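Side-chain contact in peptidoglycan D,D-transpeptidase PbpA (Mycobacterium tuberculosis, PDB 3UN7), which probably cross-links the peptidoglycan of the cell wall as a penicillin-binding D,D-transpeptidase and probably takes part in regulating cell length: residues G192-V197 against H411-A416. Residues are numbered along the deposited sequence; the frame is centred on the assembly and turned at random.
Sequences GSTFKV and HAWYIA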
ATOM      1  N   GLY A 192       2.770  13.009  -3.230  1.00 31.90           N
ATOM      2  CA  GLY A 192       3.874  13.957  -3.160  1.00 33.08           C
ATOM      3  C   GLY A 192       5.046  13.589  -4.054  1.00 33.13           C
ATOM      4  O   GLY A 192       4.855  13.177  -5.193  1.00 32.38           O
ATOM      5  N   SER A 193       6.260  13.736  -3.519  1.00 34.24           N
ATOM      6  CA  SER A 193       7.502  13.465  -4.247  1.00 35.59           C
ATOM      7  C   SER A 193       7.611  12.065  -4.858  1.00 35.01           C
ATOM      8  O   SER A 193       8.334  11.884  -5.841  1.00 34.85           O
ATOM      9  CB  SER A 193       8.708  13.694  -3.328  1.00 36.68           C
ATOM     10  OG  SER A 193       8.700  15.026  -2.861  1.00 40.70           O
ATOM     11  N   THR A 194       6.921  11.077  -4.284  1.00 34.16           N
ATOM     12  CA  THR A 194       6.955   9.723  -4.869  1.00 33.41           C
ATOM     13  C   THR A 194       6.391   9.715  -6.301  1.00 33.21           C
ATOM     14  O   THR A 194       6.764   8.872  -7.128  1.00 32.08           O
ATOM     15  CB  THR A 194       6.204   8.648  -4.020  1.00 33.00           C
ATOM     16  OG1 THR A 194       4.858   9.061  -3.761  1.00 33.92           O
ATOM     17  CG2 THR A 194       6.936   8.341  -2.700  1.00 32.99           C
ATOM     18  N   PHE A 195       5.494  10.666  -6.580  1.00 32.92           N
ATOM     19  CA  PHE A 195       4.839  10.769  -7.886  1.00 33.07           C
ATOM     20  C   PHE A 195       5.775  11.209  -9.009  1.00 33.45           C
ATOM     21  O   PHE A 195       5.459  11.026 -10.184  1.00 33.57           O
ATOM     22  CB  PHE A 195       3.620  11.696  -7.827  1.00 32.90           C
ATOM     23  CG  PHE A 195       2.581  11.381  -8.869  1.00 33.42           C
ATOM     24  CD1 PHE A 195       1.909  10.161  -8.849  1.00 32.20           C
ATOM     25  CD2 PHE A 195       2.300  12.276  -9.890  1.00 32.44           C
ATOM     26  CE1 PHE A 195       0.962   9.861  -9.811  1.00 34.20           C
ATOM     27  CE2 PHE A 195       1.351  11.969 -10.859  1.00 32.92           C
ATOM     28  CZ  PHE A 195       0.679  10.760 -10.808  1.00 33.23           C
ATOM     29  N   LYS A 196       6.936  11.754  -8.652  1.00 33.64           N
ATOM     30  CA  LYS A 196       7.973  12.066  -9.644  1.00 33.92           C
ATOM     31  C   LYS A 196       8.411  10.807 -10.403  1.00 33.49           C
ATOM     32  O   LYS A 196       9.004  10.891 -11.471  1.00 34.08           O
ATOM     33  CB  LYS A 196       9.169  12.756  -8.987  1.00 34.10           C
ATOM     34  CG  LYS A 196       8.818  14.047  -8.274  1.00 35.26           C
ATOM     35  CD  LYS A 196       9.995  14.561  -7.446  1.00 37.93           C
ATOM     36  CE  LYS A 196       9.664  15.880  -6.773  1.00 38.89           C
ATOM     37  NZ  LYS A 196      10.656  16.199  -5.700  1.00 42.02           N
ATOM     38  N   VAL A 197       8.108   9.636  -9.853  1.00 32.70           N
ATOM     39  CA  VAL A 197       8.314   8.390 -10.586  1.00 32.38           C
ATOM     40  C   VAL A 197       7.404   8.372 -11.826  1.00 32.54           C
ATOM     41  O   VAL A 197       7.831   7.990 -12.914  1.00 32.34           O
ATOM     42  CB  VAL A 197       8.042   7.153  -9.695  1.00 32.52           C
ATOM     43  CG1 VAL A 197       8.037   5.878 -10.527  1.00 32.70           C
ATOM     44  CG2 VAL A 197       9.087   7.058  -8.567  1.00 30.01           C
ATOM     45  N   HIS A 411       2.951  14.372   4.964  1.00 36.07           N
ATOM     46  CA  HIS A 411       3.117  12.926   5.054  1.00 34.55           C
ATOM     47  C   HIS A 411       4.515  12.521   4.609  1.00 33.99           C
ATOM     48  O   HIS A 411       5.147  13.236   3.839  1.00 34.04           O
ATOM     49  CB  HIS A 411       2.105  12.221   4.153  1.00 33.68           C
ATOM     50  CG  HIS A 411       0.675  12.538   4.469  1.00 35.03           C
ATOM     51  ND1 HIS A 411       0.204  12.651   5.758  1.00 36.21           N
ATOM     52  CD2 HIS A 411      -0.393  12.741   3.658  1.00 35.21           C
ATOM     53  CE1 HIS A 411      -1.090  12.928   5.728  1.00 37.72           C
ATOM     54  NE2 HIS A 411      -1.476  12.985   4.466  1.00 34.47           N
ATOM     55  N   ALA A 412       4.986  11.362   5.065  1.00 32.97           N
ATOM     56  CA  ALA A 412       6.282  10.850   4.630  1.00 31.97           C
ATOM     57  C   ALA A 412       6.030   9.524   3.952  1.00 31.39           C
ATOM     58  O   ALA A 412       5.388   8.650   4.532  1.00 30.82           O
ATOM     59  CB  ALA A 412       7.205  10.669   5.808  1.00 32.38           C
ATOM     60  N   TRP A 413       6.532   9.394   2.727  1.00 29.98           N
ATOM     61  CA  TRP A 413       6.366   8.204   1.918  1.00 29.92           C
ATOM     62  C   TRP A 413       7.724   7.587   1.631  1.00 29.72           C
ATOM     63  O   TRP A 413       8.715   8.304   1.467  1.00 29.93           O
ATOM     64  CB  TRP A 413       5.796   8.570   0.557  1.00 29.59           C
ATOM     65  CG  TRP A 413       4.322   8.827   0.427  1.00 29.79           C
ATOM     66  CD1 TRP A 413       3.707  10.046   0.395  1.00 30.40           C
ATOM     67  CD2 TRP A 413       3.293   7.849   0.192  1.00 29.49           C
ATOM     68  NE1 TRP A 413       2.349   9.890   0.199  1.00 30.47           N
ATOM     69  CE2 TRP A 413       2.074   8.550   0.053  1.00 29.30           C
ATOM     70  CE3 TRP A 413       3.287   6.446   0.101  1.00 29.72           C
ATOM     71  CZ2 TRP A 413       0.846   7.897  -0.163  1.00 30.82           C
ATOM     72  CZ3 TRP A 413       2.054   5.784  -0.122  1.00 30.10           C
ATOM     73  CH2 TRP A 413       0.858   6.516  -0.253  1.00 29.55           C
ATOM     74  N   TYR A 414       7.744   6.261   1.515  1.00 29.21           N
ATOM     75  CA  TYR A 414       8.882   5.529   0.960  1.00 28.91           C
ATOM     76  C   TYR A 414       8.291   4.440   0.087  1.00 28.94           C
ATOM     77  O   TYR A 414       7.459   3.672   0.545  1.00 29.16           O
ATOM     78  CB  TYR A 414       9.686   4.893   2.082  1.00 29.66           C
ATOM     79  CG  TYR A 414      10.944   4.121   1.693  1.00 29.67           C
ATOM     80  CD1 TYR A 414      12.120   4.787   1.333  1.00 29.61           C
ATOM     81  CD2 TYR A 414      10.971   2.726   1.761  1.00 30.11           C
ATOM     82  CE1 TYR A 414      13.286   4.079   1.029  1.00 29.26           C
ATOM     83  CE2 TYR A 414      12.108   2.012   1.463  1.00 29.06           C
ATOM     84  CZ  TYR A 414      13.255   2.685   1.083  1.00 30.65           C
ATOM     85  OH  TYR A 414      14.369   1.948   0.803  1.00 32.91           O
ATOM     86  N   ILE A 415       8.692   4.391  -1.178  1.00 28.78           N
ATOM     87  CA  ILE A 415       8.334   3.267  -2.036  1.00 28.13           C
ATOM     88  C   ILE A 415       9.620   2.630  -2.554  1.00 28.52           C
ATOM     89  O   ILE A 415      10.596   3.335  -2.812  1.00 28.16           O
ATOM     90  CB  ILE A 415       7.350   3.646  -3.178  1.00 27.80           C
ATOM     91  CG1 ILE A 415       7.940   4.707  -4.121  1.00 29.33           C
ATOM     92  CG2 ILE A 415       6.021   4.156  -2.587  1.00 26.64           C
ATOM     93  CD1 ILE A 415       7.151   4.852  -5.435  1.00 27.55           C
ATOM     94  N   ALA A 416       9.634   1.301  -2.668  1.00 28.26           N
ATOM     95  CA  ALA A 416      10.905   0.617  -2.915  1.00 29.84           C
ATOM     96  C   ALA A 416      10.735  -0.801  -3.393  1.00 29.94           C
ATOM     97  O   ALA A 416       9.666  -1.388  -3.258  1.00 30.54           O
ATOM     98  CB  ALA A 416      11.786   0.647  -1.651  1.00 29.98           C
TER
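Thr194 meets Trp413 and Ile415 where the turn carrying the probable nucleophile of a penicillin-binding protein rests on the central antiparallel sheet. The contact illustrates how one small side chain can divide its work between an apolar and a polar branch. The apolar part is led by the methyl: Thr194 CG2 lies 3.5 Å from Trp413 CB and 4.0 Å from Ile415 CG1, between two residues of strand 411-418 that are separated by Tyr414, whose side chain points away, and so lie on the same side of the sheet. Ile415 CG1 stands between its own backbone N and carbonyl carbon (chi1 61°), and the extended chain beyond it brings CD1 to 4.2 Å from Thr194 CB and 4.3 Å from Val197 CG2. Val197, one turn after Thr194, thus widens the patch, and Ile323 and Ile327 of helix 317-328 continue it.

Polar contacts follow another route, since no hydrogen bond joins the two segments. Thr194 OG1, set by a chi1 of 54°, sits 4.2 Å above the plane of the Trp413 indole, displaced toward its rim; the oxygen is bonded instead to Pro191 O and Asn320 ND2. The indole NE1 is bonded to Pro190 O, which ties that edge of the ring to the loop leading into the turn. Both buried polar ends are therefore satisfied by neighbours of the contact.

Ser193 and Lys196 fit the SxxK motif of this family, and Ser193 is probably the residue acylated, as in its relatives. Its side chain takes no part in the packing, while Lys196 NZ is bonded to Ser252 OG and Asn254 OD1. The turn thus meets the strand through apolar contacts, its hydroxyl held by Pro191 O and Asn320, which leaves Ser193 and Lys196 outside the patch.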